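Local coordinates for unknown protein (Galdieria sulphuraria, PDB 2NYI), which is of unknown function but carries tandem ACT domains, a fold that in many relatives binds amino acids or other small regulatory ligands, at residues Q4-S9 and K59-A64; A64-S67 and Q73-T76; V8-S13 and H20-A25. All blocks are in the same frame, centred on the assembly; numbering follows the deposited sequence.

Interaction 1: residues Q4-S9 and K59-A64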
loop_
_atom_site.group_PDB
_atom_site.type_symbol
_atom_site.label_atom_id
_atom_site.label_comp_id
_atom_site.label_asym_id
_atom_site.label_seq_id
_atom_site.Cartn_x
_atom_site.Cartn_y
_atom_site.Cartn_z
ATOM N N GLN A 4 13.023 17.949 10.872
ATOM C CA GLN A 4 13.508 17.305 9.658
ATOM C C GLN A 4 12.546 16.188 9.293
ATOM O O GLN A 4 11.916 15.616 10.179
ATOM C CB GLN A 4 14.896 16.714 9.877
ATOM C CG GLN A 4 15.928 17.697 10.426
ATOM C CD GLN A 4 16.341 18.770 9.435
ATOM O OE1 GLN A 4 16.130 18.639 8.229
ATOM N NE2 GLN A 4 16.947 19.840 9.947
ATOM N N SER A 5 12.455 15.882 8.002
ATOM C CA SER A 5 11.585 14.797 7.513
ATOM C C SER A 5 12.372 13.541 7.120
ATOM O O SER A 5 13.436 13.629 6.498
ATOM C CB SER A 5 10.747 15.281 6.330
ATOM O OG SER A 5 9.963 14.204 5.807
ATOM N N PHE A 6 11.838 12.372 7.480
ATOM C CA PHE A 6 12.495 11.100 7.206
ATOM C C PHE A 6 11.482 10.174 6.536
ATOM O O PHE A 6 10.277 10.286 6.784
ATOM C CB PHE A 6 13.002 10.457 8.508
ATOM C CG PHE A 6 14.021 11.296 9.230
ATOM C CD1 PHE A 6 15.364 11.167 8.946
ATOM C CD2 PHE A 6 13.609 12.267 10.156
ATOM C CE1 PHE A 6 16.321 11.982 9.608
ATOM C CE2 PHE A 6 14.551 13.076 10.814
ATOM C CZ PHE A 6 15.898 12.924 10.544
ATOM N N VAL A 7 11.971 9.285 5.674
ATOM C CA VAL A 7 11.136 8.273 5.027
ATOM C C VAL A 7 11.504 6.938 5.639
ATOM O O VAL A 7 12.680 6.552 5.676
ATOM C CB VAL A 7 11.328 8.217 3.493
ATOM C CG1 VAL A 7 10.210 7.399 2.854
ATOM C CG2 VAL A 7 11.352 9.636 2.911
ATOM N N VAL A 8 10.485 6.261 6.152
ATOM C CA VAL A 8 10.629 4.995 6.842
ATOM C C VAL A 8 9.834 3.928 6.084
ATOM O O VAL A 8 8.678 4.169 5.714
ATOM C CB VAL A 8 10.071 5.117 8.304
ATOM C CG1 VAL A 8 10.077 3.765 9.016
ATOM C CG2 VAL A 8 10.864 6.150 9.087
ATOM N N SER A 9 10.470 2.787 5.828
ATOM C CA SER A 9 9.805 1.616 5.242
ATOM C C SER A 9 9.843 0.476 6.244
ATOM O O SER A 9 10.879 0.240 6.878
ATOM C CB SER A 9 10.527 1.177 3.957
ATOM O OG SER A 9 10.219 2.055 2.877
ATOM N N LYS A 59 18.733 7.988 13.253
ATOM C CA LYS A 59 19.196 6.884 14.092
ATOM C C LYS A 59 18.222 6.586 15.229
ATOM O O LYS A 59 18.005 5.413 15.550
ATOM C CB LYS A 59 20.607 7.156 14.673
ATOM C CG LYS A 59 21.770 6.890 13.706
ATOM C CD LYS A 59 23.124 7.427 14.259
ATOM C CE LYS A 59 24.333 6.823 13.540
ATOM N NZ LYS A 59 24.097 6.626 12.083
ATOM N N LEU A 60 17.642 7.627 15.839
ATOM C CA LEU A 60 16.691 7.440 16.938
ATOM C C LEU A 60 15.428 6.730 16.448
ATOM O O LEU A 60 14.917 5.822 17.108
ATOM C CB LEU A 60 16.308 8.775 17.596
ATOM C CG LEU A 60 15.346 8.760 18.795
ATOM C CD1 LEU A 60 15.884 7.868 19.925
ATOM C CD2 LEU A 60 15.053 10.179 19.319
ATOM N N ILE A 61 14.941 7.147 15.284
ATOM C CA ILE A 61 13.742 6.540 14.679
ATOM C C ILE A 61 14.011 5.056 14.416
ATOM O O ILE A 61 13.238 4.181 14.840
ATOM C CB ILE A 61 13.331 7.262 13.375
ATOM C CG1 ILE A 61 12.918 8.714 13.672
ATOM C CG2 ILE A 61 12.175 6.486 12.651
ATOM C CD1 ILE A 61 12.987 9.627 12.454
ATOM N N GLN A 62 15.136 4.779 13.760
ATOM C CA GLN A 62 15.476 3.409 13.384
ATOM C C GLN A 62 15.606 2.502 14.604
ATOM O O GLN A 62 15.059 1.385 14.627
ATOM C CB GLN A 62 16.775 3.385 12.568
ATOM C CG GLN A 62 17.231 1.981 12.149
ATOM C CD GLN A 62 16.392 1.389 11.040
ATOM O OE1 GLN A 62 15.774 2.113 10.247
ATOM N NE2 GLN A 62 16.372 0.054 10.973
ATOM N N SER A 63 16.331 2.978 15.618
ATOM C CA SER A 63 16.486 2.228 16.848
ATOM C C SER A 63 15.176 1.981 17.565
ATOM O O SER A 63 14.936 0.852 18.012
ATOM C CB SER A 63 17.495 2.929 17.768
ATOM O OG SER A 63 18.782 2.721 17.225
ATOM N N ALA A 64 14.348 3.022 17.698
ATOM C CA ALA A 64 13.063 2.930 18.402
ATOM C C ALA A 64 12.162 1.889 17.737
ATOM O O ALA A 64 11.492 1.090 18.415
ATOM C CB ALA A 64 12.363 4.292 18.424
#

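Interaction 2: residues A64-S67 and Q73-T76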
loop_
_atom_site.group_PDB
_atom_site.type_symbol
_atom_site.label_atom_id
_atom_site.label_comp_id
_atom_site.label_asym_id
_atom_site.label_seq_id
_atom_site.Cartn_x
_atom_site.Cartn_y
_atom_site.Cartn_z
ATOM N N ALA A 64 14.348 3.022 17.698
ATOM C CA ALA A 64 13.063 2.930 18.402
ATOM C C ALA A 64 12.162 1.889 17.737
ATOM O O ALA A 64 11.492 1.090 18.415
ATOM C CB ALA A 64 12.363 4.292 18.424
ATOM N N LEU A 65 12.170 1.899 16.401
ATOM C CA LEU A 65 11.328 0.991 15.609
ATOM C C LEU A 65 11.845 -0.444 15.649
ATOM O O LEU A 65 11.050 -1.385 15.747
ATOM C CB LEU A 65 11.211 1.504 14.170
ATOM C CG LEU A 65 10.409 2.808 14.001
ATOM C CD1 LEU A 65 10.321 3.129 12.497
ATOM C CD2 LEU A 65 8.994 2.752 14.641
ATOM N N GLU A 66 13.164 -0.632 15.581
ATOM C CA GLU A 66 13.730 -1.963 15.721
ATOM C C GLU A 66 13.381 -2.596 17.076
ATOM O O GLU A 66 13.127 -3.807 17.140
ATOM C CB GLU A 66 15.237 -1.948 15.496
ATOM C CG GLU A 66 15.664 -1.700 14.052
ATOM C CD GLU A 66 17.175 -1.850 13.864
ATOM O OE1 GLU A 66 17.827 -2.467 14.733
ATOM O OE2 GLU A 66 17.717 -1.368 12.853
ATOM N N SER A 67 13.331 -1.783 18.138
ATOM C CA SER A 67 12.946 -2.267 19.476
ATOM C C SER A 67 11.467 -2.658 19.534
ATOM O O SER A 67 11.124 -3.698 20.108
ATOM C CB SER A 67 13.260 -1.217 20.563
ATOM O OG SER A 67 12.776 -1.633 21.846
ATOM N N GLN A 73 11.680 -5.840 8.796
ATOM C CA GLN A 73 12.661 -5.201 7.930
ATOM C C GLN A 73 12.318 -3.710 7.902
ATOM O O GLN A 73 11.265 -3.320 7.376
ATOM C CB GLN A 73 12.538 -5.818 6.529
ATOM C CG GLN A 73 13.268 -5.117 5.401
ATOM C CD GLN A 73 12.975 -5.775 4.044
ATOM O OE1 GLN A 73 13.476 -6.870 3.770
ATOM N NE2 GLN A 73 12.157 -5.111 3.196
ATOM N N ILE A 74 13.212 -2.890 8.463
ATOM C CA ILE A 74 12.958 -1.467 8.679
ATOM C C ILE A 74 14.119 -0.650 8.111
ATOM O O ILE A 74 15.287 -0.996 8.335
ATOM C CB ILE A 74 12.813 -1.136 10.189
ATOM C CG1 ILE A 74 11.625 -1.884 10.810
ATOM C CG2 ILE A 74 12.666 0.393 10.433
ATOM C CD1 ILE A 74 11.700 -1.952 12.324
ATOM N N SER A 75 13.801 0.432 7.406
ATOM C CA SER A 75 14.850 1.371 6.962
ATOM C C SER A 75 14.371 2.795 7.190
ATOM O O SER A 75 13.169 3.059 7.166
ATOM C CB SER A 75 15.243 1.140 5.497
ATOM O OG SER A 75 14.175 1.462 4.618
ATOM N N THR A 76 15.320 3.690 7.456
ATOM C CA THR A 76 15.029 5.091 7.714
ATOM C C THR A 76 16.077 5.882 6.928
ATOM O O THR A 76 17.270 5.585 7.033
ATOM C CB THR A 76 15.177 5.429 9.246
ATOM O OG1 THR A 76 14.301 4.603 10.023
ATOM C CG2 THR A 76 14.837 6.899 9.534
#

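Interaction 3: residues V8-S13 and H20-A25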
loop_
_atom_site.group_PDB
_atom_site.type_symbol
_atom_site.label_atom_id
_atom_site.label_comp_id
_atom_site.label_asym_id
_atom_site.label_seq_id
_atom_site.Cartn_x
_atom_site.Cartn_y
_atom_site.Cartn_z
ATOM N N VAL A 8 10.485 6.261 6.152
ATOM C CA VAL A 8 10.629 4.995 6.842
ATOM C C VAL A 8 9.834 3.928 6.084
ATOM O O VAL A 8 8.678 4.169 5.714
ATOM C CB VAL A 8 10.071 5.117 8.304
ATOM C CG1 VAL A 8 10.077 3.765 9.016
ATOM C CG2 VAL A 8 10.864 6.150 9.087
ATOM N N SER A 9 10.470 2.787 5.828
ATOM C CA SER A 9 9.805 1.616 5.242
ATOM C C SER A 9 9.843 0.476 6.244
ATOM O O SER A 9 10.879 0.240 6.878
ATOM C CB SER A 9 10.527 1.177 3.957
ATOM O OG SER A 9 10.219 2.055 2.877
ATOM N N VAL A 10 8.721 -0.229 6.381
ATOM C CA VAL A 10 8.604 -1.359 7.303
ATOM C C VAL A 10 7.980 -2.502 6.510
ATOM O O VAL A 10 6.952 -2.308 5.827
ATOM C CB VAL A 10 7.678 -1.005 8.504
ATOM C CG1 VAL A 10 7.474 -2.221 9.464
ATOM C CG2 VAL A 10 8.190 0.220 9.262
ATOM N N ALA A 11 8.565 -3.685 6.615
ATOM C CA ALA A 11 7.980 -4.874 6.006
ATOM C C ALA A 11 8.202 -6.090 6.891
ATOM O O ALA A 11 9.259 -6.237 7.531
ATOM C CB ALA A 11 8.602 -5.111 4.617
ATOM N N GLY A 12 7.202 -6.958 6.932
ATOM C CA GLY A 12 7.283 -8.191 7.718
ATOM C C GLY A 12 6.002 -8.986 7.605
ATOM O O GLY A 12 5.122 -8.658 6.799
ATOM N N SER A 13 5.909 -10.060 8.377
ATOM C CA SER A 13 4.686 -10.866 8.395
ATOM C C SER A 13 3.605 -10.141 9.167
ATOM O O SER A 13 3.856 -9.567 10.240
ATOM C CB SER A 13 4.938 -12.240 9.024
ATOM O OG SER A 13 5.995 -12.886 8.339
ATOM N N HIS A 20 -0.014 -0.148 15.551
ATOM C CA HIS A 20 0.014 0.384 16.911
ATOM C C HIS A 20 1.424 0.441 17.513
ATOM O O HIS A 20 1.813 1.465 18.103
ATOM C CB HIS A 20 -0.947 -0.336 17.848
ATOM C CG HIS A 20 -0.892 0.209 19.242
ATOM N ND1 HIS A 20 -0.376 -0.511 20.293
ATOM C CD2 HIS A 20 -1.161 1.446 19.726
ATOM C CE1 HIS A 20 -0.393 0.237 21.386
ATOM N NE2 HIS A 20 -0.864 1.428 21.069
ATOM N N ASP A 21 2.167 -0.653 17.382
ATOM C CA ASP A 21 3.526 -0.737 17.951
ATOM C C ASP A 21 4.419 0.326 17.346
ATOM O O ASP A 21 5.186 0.986 18.053
ATOM C CB ASP A 21 4.117 -2.136 17.750
ATOM C CG ASP A 21 3.451 -3.189 18.627
ATOM O OD1 ASP A 21 2.710 -2.834 19.570
ATOM O OD2 ASP A 21 3.663 -4.385 18.362
ATOM N N PHE A 22 4.300 0.485 16.025
ATOM C CA PHE A 22 5.015 1.518 15.255
ATOM C C PHE A 22 4.710 2.928 15.796
ATOM O O PHE A 22 5.624 3.724 16.090
ATOM C CB PHE A 22 4.591 1.403 13.774
ATOM C CG PHE A 22 5.255 2.398 12.867
ATOM C CD1 PHE A 22 6.389 2.050 12.144
ATOM C CD2 PHE A 22 4.729 3.682 12.718
ATOM C CE1 PHE A 22 6.994 2.983 11.282
ATOM C CE2 PHE A 22 5.335 4.613 11.868
ATOM C CZ PHE A 22 6.473 4.255 11.161
ATOM N N SER A 23 3.415 3.209 15.943
ATOM C CA SER A 23 2.915 4.528 16.354
ATOM C C SER A 23 3.294 4.824 17.798
ATOM O O SER A 23 3.671 5.955 18.137
ATOM C CB SER A 23 1.389 4.553 16.210
ATOM O OG SER A 23 1.053 4.378 14.844
ATOM N N TRP A 24 3.188 3.807 18.649
ATOM C CA TRP A 24 3.606 3.947 20.037
ATOM C C TRP A 24 5.089 4.338 20.106
ATOM O O TRP A 24 5.476 5.249 20.857
ATOM C CB TRP A 24 3.329 2.661 20.821
ATOM C CG TRP A 24 3.647 2.837 22.255
ATOM C CD1 TRP A 24 2.792 3.240 23.240
ATOM C CD2 TRP A 24 4.939 2.690 22.871
ATOM N NE1 TRP A 24 3.469 3.325 24.443
ATOM C CE2 TRP A 24 4.781 2.987 24.244
ATOM C CE3 TRP A 24 6.206 2.319 22.399
ATOM C CZ2 TRP A 24 5.848 2.937 25.151
ATOM C CZ3 TRP A 24 7.273 2.265 23.308
ATOM C CH2 TRP A 24 7.079 2.573 24.665
ATOM N N ALA A 25 5.915 3.661 19.305
ATOM C CA ALA A 25 7.364 3.889 19.331
ATOM C C ALA A 25 7.726 5.314 18.943
ATOM O O ALA A 25 8.577 5.935 19.582
ATOM C CB ALA A 25 8.083 2.881 18.416
#

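Interaction 1: residues Q4-S9 and K59-A64
Ile61, on helix 59-68, meets Phe6 and Val8 of strand 4-13 with a different branch for each. The contact is wholly apolar, and no hydrogen bond crosses between the segments. The longer arm of Ile61 carries CD1 to the Phe6 ring, where it lies 3.6 Å from CD2 and 3.8 Å from CG of Phe6, approaching that side of the ring obliquely. The shorter branch serves Val8: CG2 of Ile61 is 3.8 Å from CG2 of Val8. Both branches are available because CG1 of Ile61 is anti to its carbonyl carbon (chi1 -64°), which sets CG2 anti to the backbone N. A beta-branched residue suits this place, since one side chain can reach two strand residues that stand two positions apart on the same face of the sheet.

Polar and charged interactions lie around this buried packing. Arg78, at the end of the neighbouring strand 73-78, makes a cation-pi contact with Phe6 and also bonds to Gln4 OE1. On the far face, Ser9 OG bonds to Asp44 of the second subunit. A helix laid by its apolar side on an inner strand of an antiparallel sheet is the layered alpha/beta packing of the ACT domain, a ferredoxin-like βαββαβ fold.

Interaction 2: residues A64-S67 and Q73-T76
Ile74 holds CG1 anti to its carbonyl carbon (chi1 -62°), and with chi2 at 162° the arm is nearly extended, so that CD1 reaches the backbone of helix 59-68 where Leu65 joins Glu66. Leu65 has the same first torsion, with CG anti to its carbonyl carbon, and its side chain crosses that of Ile74 at about a right angle.

The methyl CD1 of Ile74 stands 3.5 Å from the carbonyl O of Leu65 and 3.8 Å from the backbone N of Glu66, packing directly against a peptide unit of the helix. It also lies 3.9 Å from CB of Leu65. The second branch of Ile74 adds to this, CG2 being 4.2 Å from CD1 of Leu65. Isoleucine fits here because its longer arm reaches the helix backbone while CG2 lies loosely beside Leu65. Leucine suits the other side because its CB meets Ile74 while its branched end continues into the core, against Val8 of strand 4-13 and Phe22, Ala25 and Leu26 of helix 18-28.

Glu66 marks the outer margin. Its CG approaches Ile74 CD1 at 4.3 Å, whereas its carboxylate OE2 is bonded to Gln62 NE2, one turn earlier in the helix. The same amide nitrogen also bonds to Ile74 O, and Gln62 OE1 bonds to Thr76 OG1. Thus the polar link between helix and strand passes through Gln62, beside the apolar packing.

The chemistry implies an attachment of strand to helix that probably rests largely on dispersion and partial exclusion of water, with directional bonds supplied by a neighbouring glutamine whose amide is probably fixed in rotation by partners at both ends.

Interaction 3: residues V8-S13 and H20-A25
The Phe22 ring of helix 18-28 receives Val8 at its edge: CG1 of Val8 lies in the ring plane, 3.9 Å from CE1 of Phe22. Val10, two residues further along strand 4-13, meets the same corner obliquely, its CG2 being 3.6 Å from CE1 and 3.9 Å from CD1 of Phe22. One ring carbon thus touches both valines. Other core residues also pack on Phe22: Met47 and Val49 from strand 44-53, and Leu69 just beyond helix 59-68.

The ring gets there because CG of Phe22 is anti to its backbone N (chi1 180°), which sends the side chain from the helix toward the sheet. A large aromatic suits this position, since the backbones are well separated, with CA of Val10 and CA of Phe22 9.2 Å apart. The small beta-branched valines suit the strand, offering single methyls to the ring from an extended backbone. No hydrogen bond links the segments; burial of apolar surface holds them.

Away from this packing, His20 NE2 bonds to Glu108 of the second subunit; Asp21 forms a salt bridge with Arg15 of its own chain. An aromatic from the first helix set over the first strand, on one side of a four-stranded antiparallel sheet, belongs to the hydrophobic core of the ACT domain's ferredoxin-like fold.

In the fold
All three contacts lie within one ACT domain, on the helix-bearing face of its antiparallel sheet. Interaction 3 joins strand 4-13 to the first helix, 18-28; interaction 1 joins that strand to the second helix, 59-68; and interaction 2 brings the second helix onto strand 73-78, the neighbour of strand 4-13. Interaction 3 closes along the chain before interaction 2 opens, while interaction 1 reaches from the first strand to the second helix. The centre of interaction 2 lies about 7 Å from each of the other two centres, which are about 11 Å apart. Through the side chain of Leu65 the contacts share one continuous core between both helices and the sheet.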